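Glycoside Hydrolase (Bacteroides uniformis, PDB 5T9X) probably hydrolyses agarose as a family GH16 glycoside hydrolase, within the agarose-degrading pathway of a human gut bacterium. Local coordinates at residues Y160-E165 with I336-E341; P261-Y266 with R275-N280; M181-D186 with L293-D298. All coordinates share one frame; numbering follows the deposited sequence.

Interaction 1. Residues Y160-E165 with I336-E341; sequences YPVYVE and IYKPVE
V162 and I336 form the tight part of this antiparallel strand pairing: methyls V162 CG2 and I336 CG2 meet at 3.5 Å, the two side chains lying alongside and pointing the same way. On that face I336 CG2 also touches V164 CG2. Y163 and Y337 face each other as a hydrogen-bonded pair, Y163 N to Y337 O at 2.8 Å and Y337 N to Y163 O at 3.0 Å, and their rings occupy the other face, where Y337 CD2 comes up at the edge of the Y163 ring.

Toward P161 the contact becomes partly exposed. Here P161 CB rests on P339 CG at 3.7 Å, and K338 bends at its last two torsions (chi3 115°, chi4 -58°) to bring NZ 2.7 Å from P161 O. A water joins the same NZ to Y160 O, and V159 O is a further acceptor. A methionine in place of K338 would probably leave P161 O and the bridging water without their shared partner.

Strand 162-169 lies between strands 252-260 and 329-341 in the antiparallel sheet; on the far side of strand 329-341, W67 and L69 of strand 65-69 pack against Y337.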
loop_
_atom_site.group_PDB
_atom_site.type_symbol
_atom_site.label_atom_id
_atom_site.label_comp_id
_atom_site.label_asym_id
_atom_site.label_seq_id
_atom_site.Cartn_x
_atom_site.Cartn_y
_atom_site.Cartn_z
ATOM N N TYR A 160 -10.456 8.741 -10.583
ATOM C CA TYR A 160 -11.443 7.859 -11.190
ATOM C C TYR A 160 -11.805 8.355 -12.605
ATOM O O TYR A 160 -11.749 9.562 -12.821
ATOM C CB TYR A 160 -12.710 7.789 -10.303
ATOM C CG TYR A 160 -13.621 9.013 -10.379
ATOM C CD1 TYR A 160 -14.605 9.101 -11.361
ATOM C CD2 TYR A 160 -13.489 10.073 -9.500
ATOM C CE1 TYR A 160 -15.418 10.209 -11.466
ATOM C CE2 TYR A 160 -14.317 11.183 -9.593
ATOM C CZ TYR A 160 -15.257 11.248 -10.595
ATOM O OH TYR A 160 -16.088 12.306 -10.717
ATOM N N PRO A 161 -12.164 7.469 -13.552
ATOM C CA PRO A 161 -12.108 5.996 -13.416
ATOM C C PRO A 161 -10.682 5.478 -13.671
ATOM O O PRO A 161 -9.996 5.989 -14.565
ATOM C CB PRO A 161 -13.090 5.474 -14.469
ATOM C CG PRO A 161 -13.596 6.642 -15.203
ATOM C CD PRO A 161 -12.806 7.868 -14.810
ATOM N N VAL A 162 -10.201 4.539 -12.859
ATOM C CA VAL A 162 -8.814 4.107 -12.963
ATOM C C VAL A 162 -8.675 2.737 -12.314
ATOM O O VAL A 162 -9.386 2.438 -11.351
ATOM C CB VAL A 162 -7.825 5.151 -12.396
ATOM C CG1 VAL A 162 -8.060 5.419 -10.921
ATOM C CG2 VAL A 162 -6.386 4.736 -12.620
ATOM N N TYR A 163 -7.821 1.889 -12.913
ATOM C CA TYR A 163 -7.505 0.578 -12.359
ATOM C C TYR A 163 -6.054 0.601 -12.018
ATOM O O TYR A 163 -5.252 0.902 -12.879
ATOM C CB TYR A 163 -7.804 -0.533 -13.348
ATOM C CG TYR A 163 -7.498 -1.888 -12.785
ATOM C CD1 TYR A 163 -8.239 -2.399 -11.723
ATOM C CD2 TYR A 163 -6.466 -2.669 -13.294
ATOM C CE1 TYR A 163 -7.958 -3.644 -11.176
ATOM C CE2 TYR A 163 -6.181 -3.920 -12.747
ATOM C CZ TYR A 163 -6.931 -4.388 -11.689
ATOM O OH TYR A 163 -6.672 -5.618 -11.147
ATOM N N VAL A 164 -5.721 0.355 -10.749
ATOM C CA VAL A 164 -4.307 0.360 -10.290
ATOM C C VAL A 164 -4.033 -1.008 -9.703
ATOM O O VAL A 164 -4.798 -1.459 -8.839
ATOM C CB VAL A 164 -4.055 1.424 -9.216
ATOM C CG1 VAL A 164 -2.586 1.431 -8.785
ATOM C CG2 VAL A 164 -4.500 2.808 -9.693
ATOM N N GLU A 165 -2.987 -1.685 -10.188
ATOM C CA GLU A 165 -2.691 -3.074 -9.791
ATOM C C GLU A 165 -1.222 -3.182 -9.495
ATOM O O GLU A 165 -0.433 -2.771 -10.318
ATOM C CB GLU A 165 -3.094 -4.075 -10.892
ATOM C CG GLU A 165 -3.245 -5.533 -10.454
ATOM C CD GLU A 165 -3.662 -6.485 -11.596
ATOM O OE1 GLU A 165 -2.820 -6.686 -12.502
ATOM O OE2 GLU A 165 -4.780 -7.073 -11.605
ATOM N N ILE A 336 -1.364 0.817 -14.368
ATOM C CA ILE A 336 -2.464 1.767 -14.208
ATOM C C ILE A 336 -3.144 1.928 -15.554
ATOM O O ILE A 336 -2.472 2.223 -16.541
ATOM C CB ILE A 336 -1.916 3.137 -13.789
ATOM C CG1 ILE A 336 -1.012 3.004 -12.567
ATOM C CG2 ILE A 336 -3.027 4.115 -13.472
ATOM C CD1 ILE A 336 -0.460 4.323 -12.100
ATOM N N TYR A 337 -4.465 1.736 -15.601
ATOM C CA TYR A 337 -5.254 1.858 -16.823
ATOM C C TYR A 337 -6.448 2.750 -16.555
ATOM O O TYR A 337 -7.039 2.714 -15.459
ATOM C CB TYR A 337 -5.803 0.504 -17.326
ATOM C CG TYR A 337 -4.768 -0.557 -17.662
ATOM C CD1 TYR A 337 -4.324 -0.765 -18.985
ATOM C CD2 TYR A 337 -4.232 -1.376 -16.660
ATOM C CE1 TYR A 337 -3.375 -1.745 -19.290
ATOM C CE2 TYR A 337 -3.291 -2.337 -16.957
ATOM C CZ TYR A 337 -2.873 -2.514 -18.265
ATOM O OH TYR A 337 -1.947 -3.463 -18.524
ATOM N N LYS A 338 -6.817 3.530 -17.571
ATOM C CA LYS A 338 -8.050 4.290 -17.572
ATOM C C LYS A 338 -8.854 3.890 -18.786
ATOM O O LYS A 338 -8.288 3.581 -19.833
ATOM C CB LYS A 338 -7.774 5.781 -17.649
ATOM C CG LYS A 338 -6.911 6.332 -16.523
ATOM C CD LYS A 338 -6.827 7.851 -16.687
ATOM C CE LYS A 338 -7.490 8.618 -15.555
ATOM N NZ LYS A 338 -8.915 8.401 -15.233
ATOM N N PRO A 339 -10.179 3.909 -18.659
ATOM C CA PRO A 339 -11.056 3.699 -19.798
ATOM C C PRO A 339 -11.068 4.873 -20.792
ATOM O O PRO A 339 -11.096 6.012 -20.386
ATOM C CB PRO A 339 -12.429 3.509 -19.156
ATOM C CG PRO A 339 -12.352 4.092 -17.811
ATOM C CD PRO A 339 -10.913 4.306 -17.455
ATOM N N VAL A 340 -10.989 4.574 -22.080
ATOM C CA VAL A 340 -11.092 5.565 -23.169
ATOM C C VAL A 340 -11.962 4.989 -24.287
ATOM O O VAL A 340 -12.205 3.762 -24.329
ATOM C CB VAL A 340 -9.714 5.955 -23.742
ATOM C CG1 VAL A 340 -8.880 6.662 -22.680
ATOM C CG2 VAL A 340 -8.957 4.749 -24.269
ATOM N N GLU A 341 -12.424 5.876 -25.174
ATOM C CA GLU A 341 -13.246 5.499 -26.340
ATOM C C GLU A 341 -12.541 4.466 -27.205
ATOM O O GLU A 341 -11.361 4.640 -27.508
ATOM C CB GLU A 341 -13.526 6.714 -27.228
ATOM C CG GLU A 341 -14.767 7.532 -26.886
ATOM C CD GLU A 341 -15.109 8.549 -27.993
ATOM O OE1 GLU A 341 -16.103 8.346 -28.747
ATOM O OE2 GLU A 341 -14.366 9.550 -28.124
HETATM O O HOH W 1 -10.759 10.517 -15.049
#

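Interaction 2. Residues P261-Y266 with R275-N280; sequences PFNLEY and RVSGKN
L264 and V276 form the hydrogen-bonded pair near the open end of a beta hairpin, strands 263-268 and 271-277, which extends one antiparallel sheet beyond strand 252-260. L264 N meets V276 O at 2.9 Å and V276 N meets L264 O at 2.8 Å, and a further bond from G278 N to F262 O at 3.0 Å carries the pairing past the strand end to the N-cap position of helix 279-282. With phi at 99°, G278 adopts a backbone conformation that a side chain would crowd. Beside this turn F262 CD1 packs on K279 CA at 4.0 Å, its ring also touching I282.

The face carrying L264, V276 and Y266 is mostly apolar: V276 CG2 lies at the edge of the Y266 ring, 4.1 Å from CE2, and H219 of strand 215-224 packs on all three residues, while Y266 OH bonds to S218 O. The other face is polar. R275 NH1 reaches E265 OE2 at 3.1 Å; the oxygen lies in the guanidinium plane, but the nitrogen stands above the carboxylate plane, and E265 OE1 is taken by Y267 OH. Further along, D260 OD1 accepts from N263 ND2, and S277, its OG swung opposite the backbone N (chi1 -174°), donates that hydroxyl to N263 OD1 at 2.6 Å.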
loop_
_atom_site.group_PDB
_atom_site.type_symbol
_atom_site.label_atom_id
_atom_site.label_comp_id
_atom_site.label_asym_id
_atom_site.label_seq_id
_atom_site.Cartn_x
_atom_site.Cartn_y
_atom_site.Cartn_z
ATOM N N PRO A 261 -16.935 8.090 -7.496
ATOM C CA PRO A 261 -16.719 8.382 -6.063
ATOM C C PRO A 261 -17.447 7.512 -5.037
ATOM O O PRO A 261 -17.130 7.607 -3.853
ATOM C CB PRO A 261 -17.166 9.846 -5.930
ATOM C CG PRO A 261 -17.049 10.407 -7.314
ATOM C CD PRO A 261 -17.476 9.270 -8.201
ATOM N N PHE A 262 -18.388 6.680 -5.483
ATOM C CA PHE A 262 -19.078 5.731 -4.626
ATOM C C PHE A 262 -18.914 4.268 -5.041
ATOM O O PHE A 262 -19.709 3.445 -4.634
ATOM C CB PHE A 262 -20.554 6.139 -4.536
ATOM C CG PHE A 262 -20.743 7.474 -3.880
ATOM C CD1 PHE A 262 -20.638 7.598 -2.511
ATOM C CD2 PHE A 262 -20.923 8.629 -4.643
ATOM C CE1 PHE A 262 -20.746 8.832 -1.889
ATOM C CE2 PHE A 262 -21.037 9.870 -4.035
ATOM C CZ PHE A 262 -20.953 9.967 -2.652
ATOM N N ASN A 263 -17.876 3.934 -5.817
ATOM C CA ASN A 263 -17.643 2.561 -6.237
ATOM C C ASN A 263 -16.170 2.202 -6.346
ATOM O O ASN A 263 -15.457 2.731 -7.191
ATOM C CB ASN A 263 -18.344 2.261 -7.554
ATOM C CG ASN A 263 -19.857 2.092 -7.385
ATOM O OD1 ASN A 263 -20.344 1.064 -6.881
ATOM N ND2 ASN A 263 -20.611 3.132 -7.771
ATOM N N LEU A 264 -15.752 1.316 -5.447
ATOM C CA LEU A 264 -14.492 0.590 -5.529
ATOM C C LEU A 264 -14.754 -0.898 -5.695
ATOM O O LEU A 264 -15.728 -1.415 -5.157
ATOM C CB LEU A 264 -13.658 0.777 -4.256
ATOM C CG LEU A 264 -13.491 2.220 -3.841
ATOM C CD1 LEU A 264 -12.892 2.326 -2.441
ATOM C CD2 LEU A 264 -12.663 2.970 -4.867
ATOM N N GLU A 265 -13.877 -1.572 -6.440
ATOM C CA GLU A 265 -13.879 -3.045 -6.594
ATOM C C GLU A 265 -12.440 -3.481 -6.428
ATOM O O GLU A 265 -11.555 -2.888 -7.059
ATOM C CB GLU A 265 -14.420 -3.483 -7.959
ATOM C CG GLU A 265 -15.947 -3.426 -8.069
ATOM C CD GLU A 265 -16.523 -3.725 -9.479
ATOM O OE1 GLU A 265 -15.748 -4.021 -10.423
ATOM O OE2 GLU A 265 -17.774 -3.664 -9.651
ATOM N N TYR A 266 -12.199 -4.466 -5.555
ATOM C CA TYR A 266 -10.846 -4.980 -5.308
ATOM C C TYR A 266 -10.661 -6.335 -6.000
ATOM O O TYR A 266 -11.567 -7.209 -5.952
ATOM C CB TYR A 266 -10.524 -5.087 -3.798
ATOM C CG TYR A 266 -10.536 -3.773 -3.046
ATOM C CD1 TYR A 266 -9.366 -3.068 -2.808
ATOM C CD2 TYR A 266 -11.738 -3.236 -2.546
ATOM C CE1 TYR A 266 -9.386 -1.874 -2.072
ATOM C CE2 TYR A 266 -11.767 -2.035 -1.837
ATOM C CZ TYR A 266 -10.594 -1.355 -1.600
ATOM O OH TYR A 266 -10.629 -0.162 -0.893
ATOM N N ARG A 275 -16.434 -5.752 -3.216
ATOM C CA ARG A 275 -17.062 -4.590 -3.819
ATOM C C ARG A 275 -17.477 -3.631 -2.723
ATOM O O ARG A 275 -18.198 -4.027 -1.796
ATOM C CB ARG A 275 -18.287 -5.029 -4.631
ATOM C CG ARG A 275 -19.227 -3.891 -5.043
ATOM C CD ARG A 275 -19.946 -4.153 -6.367
ATOM N NE ARG A 275 -20.348 -5.559 -6.434
ATOM C CZ ARG A 275 -19.961 -6.441 -7.354
ATOM N NH1 ARG A 275 -19.179 -6.102 -8.392
ATOM N NH2 ARG A 275 -20.386 -7.688 -7.231
ATOM N N VAL A 276 -17.071 -2.371 -2.853
ATOM C CA VAL A 276 -17.456 -1.329 -1.898
ATOM C C VAL A 276 -18.258 -0.251 -2.654
ATOM O O VAL A 276 -17.710 0.567 -3.406
ATOM C CB VAL A 276 -16.205 -0.789 -1.197
ATOM C CG1 VAL A 276 -16.521 0.418 -0.336
ATOM C CG2 VAL A 276 -15.545 -1.886 -0.362
ATOM N N SER A 277 -19.571 -0.289 -2.460
ATOM C CA SER A 277 -20.526 0.471 -3.282
ATOM C C SER A 277 -21.614 1.167 -2.447
ATOM O O SER A 277 -22.300 0.521 -1.632
ATOM C CB SER A 277 -21.208 -0.495 -4.254
ATOM O OG SER A 277 -22.027 0.206 -5.168
ATOM N N GLY A 278 -21.765 2.472 -2.657
ATOM C CA GLY A 278 -22.816 3.242 -2.026
ATOM C C GLY A 278 -22.345 4.015 -0.814
ATOM O O GLY A 278 -21.399 3.618 -0.119
ATOM N N LYS A 279 -23.051 5.116 -0.584
ATOM C CA LYS A 279 -22.783 6.098 0.461
ATOM C C LYS A 279 -22.660 5.464 1.849
ATOM O O LYS A 279 -21.824 5.834 2.632
ATOM C CB LYS A 279 -23.930 7.124 0.475
ATOM C CG LYS A 279 -23.647 8.364 1.300
ATOM C CD LYS A 279 -24.928 9.047 1.790
ATOM C CE LYS A 279 -24.610 10.372 2.491
ATOM N NZ LYS A 279 -23.860 10.193 3.772
ATOM N N ASN A 280 -23.501 4.495 2.137
ATOM C CA ASN A 280 -23.511 3.876 3.447
ATOM C C ASN A 280 -22.188 3.197 3.843
ATOM O O ASN A 280 -21.867 3.092 5.032
ATOM C CB ASN A 280 -24.664 2.884 3.558
ATOM C CG ASN A 280 -24.994 2.550 5.002
ATOM O OD1 ASN A 280 -24.948 1.386 5.407
ATOM N ND2 ASN A 280 -25.317 3.570 5.789
#

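Interaction 3. Residues M181-D186 with L293-D298; sequences MLSPDD and LSKEMD
D298 and M297 press against the end of strand 176-182, where M181 and L182 meet them. L182 and D298 are a hydrogen-bonded antiparallel pair: L182 N gives to D298 O at 3.0 Å, and D298 N gives to L182 O at 2.9 Å. D298 OD1 forms a salt bridge with R157, which also bridges E296 OE2.

M297 supplies the apolar part. Its CG sits beside its own backbone N (chi1 -62°) and the chain then runs out extended, passing S183 N with CG at 3.5 Å and setting SD against M181 CB at 3.7 Å. M181 itself bends at its thioether and carries its end away, toward V256 and W258 of strand 252-260; W258 packs on M297 as well. M181 and M297 lie between the two sheets of the jelly-roll sandwich expected for family GH16.

After L182 the strand pairing ends, though S183 stays close to the other chain segment, its CB on K295 CB, and S183 to D186 form a type I turn. S183 OG donates to D185 OD1 at 2.8 Å, while D185 OD2 offers its syn lone pair to K295 NZ at 2.5 Å. T187 OG1 bonds to both D185 OD1 and K295 NZ. The bonds from S183 and T187 probably fix the D185 carboxylate facing K295, while the shared R157 would probably balance the charge of D298 and E296.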
loop_
_atom_site.group_PDB
_atom_site.type_symbol
_atom_site.label_atom_id
_atom_site.label_comp_id
_atom_site.label_asym_id
_atom_site.label_seq_id
_atom_site.Cartn_x
_atom_site.Cartn_y
_atom_site.Cartn_z
ATOM N N MET A 181 -3.159 4.934 -1.965
ATOM C CA MET A 181 -3.380 6.173 -2.670
ATOM C C MET A 181 -3.925 7.167 -1.675
ATOM O O MET A 181 -4.736 6.818 -0.851
ATOM C CB MET A 181 -4.346 5.949 -3.827
ATOM C CG MET A 181 -3.878 4.855 -4.752
ATOM S SD MET A 181 -4.698 4.845 -6.342
ATOM C CE MET A 181 -6.297 4.177 -5.935
ATOM N N LEU A 182 -3.436 8.392 -1.756
ATOM C CA LEU A 182 -3.809 9.440 -0.845
ATOM C C LEU A 182 -3.847 10.799 -1.582
ATOM O O LEU A 182 -2.923 11.123 -2.326
ATOM C CB LEU A 182 -2.796 9.466 0.299
ATOM C CG LEU A 182 -2.931 10.545 1.381
ATOM C CD1 LEU A 182 -4.220 10.349 2.177
ATOM C CD2 LEU A 182 -1.699 10.507 2.285
ATOM N N SER A 183 -4.914 11.568 -1.349
ATOM C CA SER A 183 -5.055 12.914 -1.881
ATOM C C SER A 183 -4.049 13.838 -1.205
ATOM O O SER A 183 -3.753 13.622 -0.038
ATOM C CB SER A 183 -6.469 13.451 -1.645
ATOM O OG SER A 183 -6.734 13.632 -0.260
ATOM N N PRO A 184 -3.504 14.852 -1.930
ATOM C CA PRO A 184 -2.488 15.747 -1.296
ATOM C C PRO A 184 -2.963 16.492 -0.032
ATOM O O PRO A 184 -2.136 16.780 0.798
ATOM C CB PRO A 184 -2.127 16.755 -2.395
ATOM C CG PRO A 184 -2.550 16.105 -3.649
ATOM C CD PRO A 184 -3.657 15.138 -3.362
ATOM N N ASP A 185 -4.269 16.761 0.110
ATOM C CA ASP A 185 -4.816 17.436 1.312
ATOM C C ASP A 185 -5.092 16.492 2.523
ATOM O O ASP A 185 -5.635 16.938 3.549
ATOM C CB ASP A 185 -6.075 18.252 0.937
ATOM C CG ASP A 185 -7.329 17.387 0.725
ATOM O OD1 ASP A 185 -7.280 16.137 0.857
ATOM O OD2 ASP A 185 -8.395 17.981 0.423
ATOM N N ASP A 186 -4.747 15.200 2.366
ATOM C CA ASP A 186 -4.847 14.156 3.396
ATOM C C ASP A 186 -6.272 13.848 3.846
ATOM O O ASP A 186 -6.460 13.351 4.941
ATOM C CB ASP A 186 -3.934 14.460 4.600
ATOM C CG ASP A 186 -2.422 14.462 4.242
ATOM O OD1 ASP A 186 -1.976 13.636 3.422
ATOM O OD2 ASP A 186 -1.652 15.283 4.799
ATOM N N LEU A 293 -15.375 9.667 -2.896
ATOM C CA LEU A 293 -13.967 9.583 -3.249
ATOM C C LEU A 293 -13.760 10.234 -4.613
ATOM O O LEU A 293 -13.893 9.590 -5.648
ATOM C CB LEU A 293 -13.489 8.134 -3.291
ATOM C CG LEU A 293 -13.519 7.418 -1.930
ATOM C CD1 LEU A 293 -13.389 5.901 -2.100
ATOM C CD2 LEU A 293 -12.435 7.969 -1.024
ATOM N N SER A 294 -13.409 11.511 -4.578
ATOM C CA SER A 294 -13.462 12.375 -5.727
ATOM C C SER A 294 -12.165 13.106 -6.005
ATOM O O SER A 294 -12.029 13.711 -7.047
ATOM C CB SER A 294 -14.561 13.409 -5.487
ATOM O OG SER A 294 -14.307 14.118 -4.264
ATOM N N LYS A 295 -11.213 13.090 -5.097
ATOM C CA LYS A 295 -10.032 13.958 -5.253
ATOM C C LYS A 295 -8.927 13.127 -5.822
ATOM O O LYS A 295 -8.817 11.957 -5.495
ATOM C CB LYS A 295 -9.598 14.533 -3.915
ATOM C CG LYS A 295 -10.661 15.404 -3.308
ATOM C CD LYS A 295 -10.176 15.948 -2.001
ATOM C CE LYS A 295 -11.259 16.729 -1.261
ATOM N NZ LYS A 295 -10.752 17.147 0.086
ATOM N N GLU A 296 -8.117 13.708 -6.677
ATOM C CA GLU A 296 -7.045 12.948 -7.292
ATOM C C GLU A 296 -5.981 12.557 -6.254
ATOM O O GLU A 296 -5.771 13.259 -5.266
ATOM C CB GLU A 296 -6.459 13.700 -8.507
ATOM C CG GLU A 296 -5.848 15.065 -8.236
ATOM C CD GLU A 296 -5.240 15.704 -9.484
ATOM O OE1 GLU A 296 -5.866 15.566 -10.577
ATOM O OE2 GLU A 296 -4.150 16.354 -9.357
ATOM N N MET A 297 -5.329 11.423 -6.460
ATOM C CA MET A 297 -4.431 10.901 -5.442
ATOM C C MET A 297 -3.029 10.556 -5.955
ATOM O O MET A 297 -2.839 10.147 -7.101
ATOM C CB MET A 297 -5.061 9.668 -4.794
ATOM C CG MET A 297 -6.369 9.926 -4.076
ATOM S SD MET A 297 -7.084 8.399 -3.456
ATOM C CE MET A 297 -8.739 8.935 -3.019
ATOM N N ASP A 298 -2.060 10.761 -5.064
ATOM C CA ASP A 298 -0.710 10.264 -5.216
ATOM C C ASP A 298 -0.739 8.779 -4.929
ATOM O O ASP A 298 -1.517 8.323 -4.081
ATOM C CB ASP A 298 0.212 10.927 -4.202
ATOM C CG ASP A 298 0.315 12.428 -4.395
ATOM O OD1 ASP A 298 0.337 12.858 -5.561
ATOM O OD2 ASP A 298 0.394 13.186 -3.394
#

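How the interactions relate
Interactions 1 and 2 belong to the same antiparallel sheet, with strand 252-260 running between them, whereas interaction 3 joins the end of strand 176-182 to the loop leading into strand 298-304, in the other sheet. Interaction 1 has buried and partly exposed residues; interactions 2 and 3 each include three exposed ones, but interaction 3 has more buried residues, and its M181 SD packs on V164 CG2 of interaction 1 at 3.9 Å. Interaction 2 is the shortest-range closure, a hairpin with charge on its outer side; the other two join segments more than a hundred residues apart. K338 gathers neutral oxygens, K295 a carboxylate. Near L293 all three converge, with L293 N probably bonded to P261 O and Y160 packed against P261 and S294.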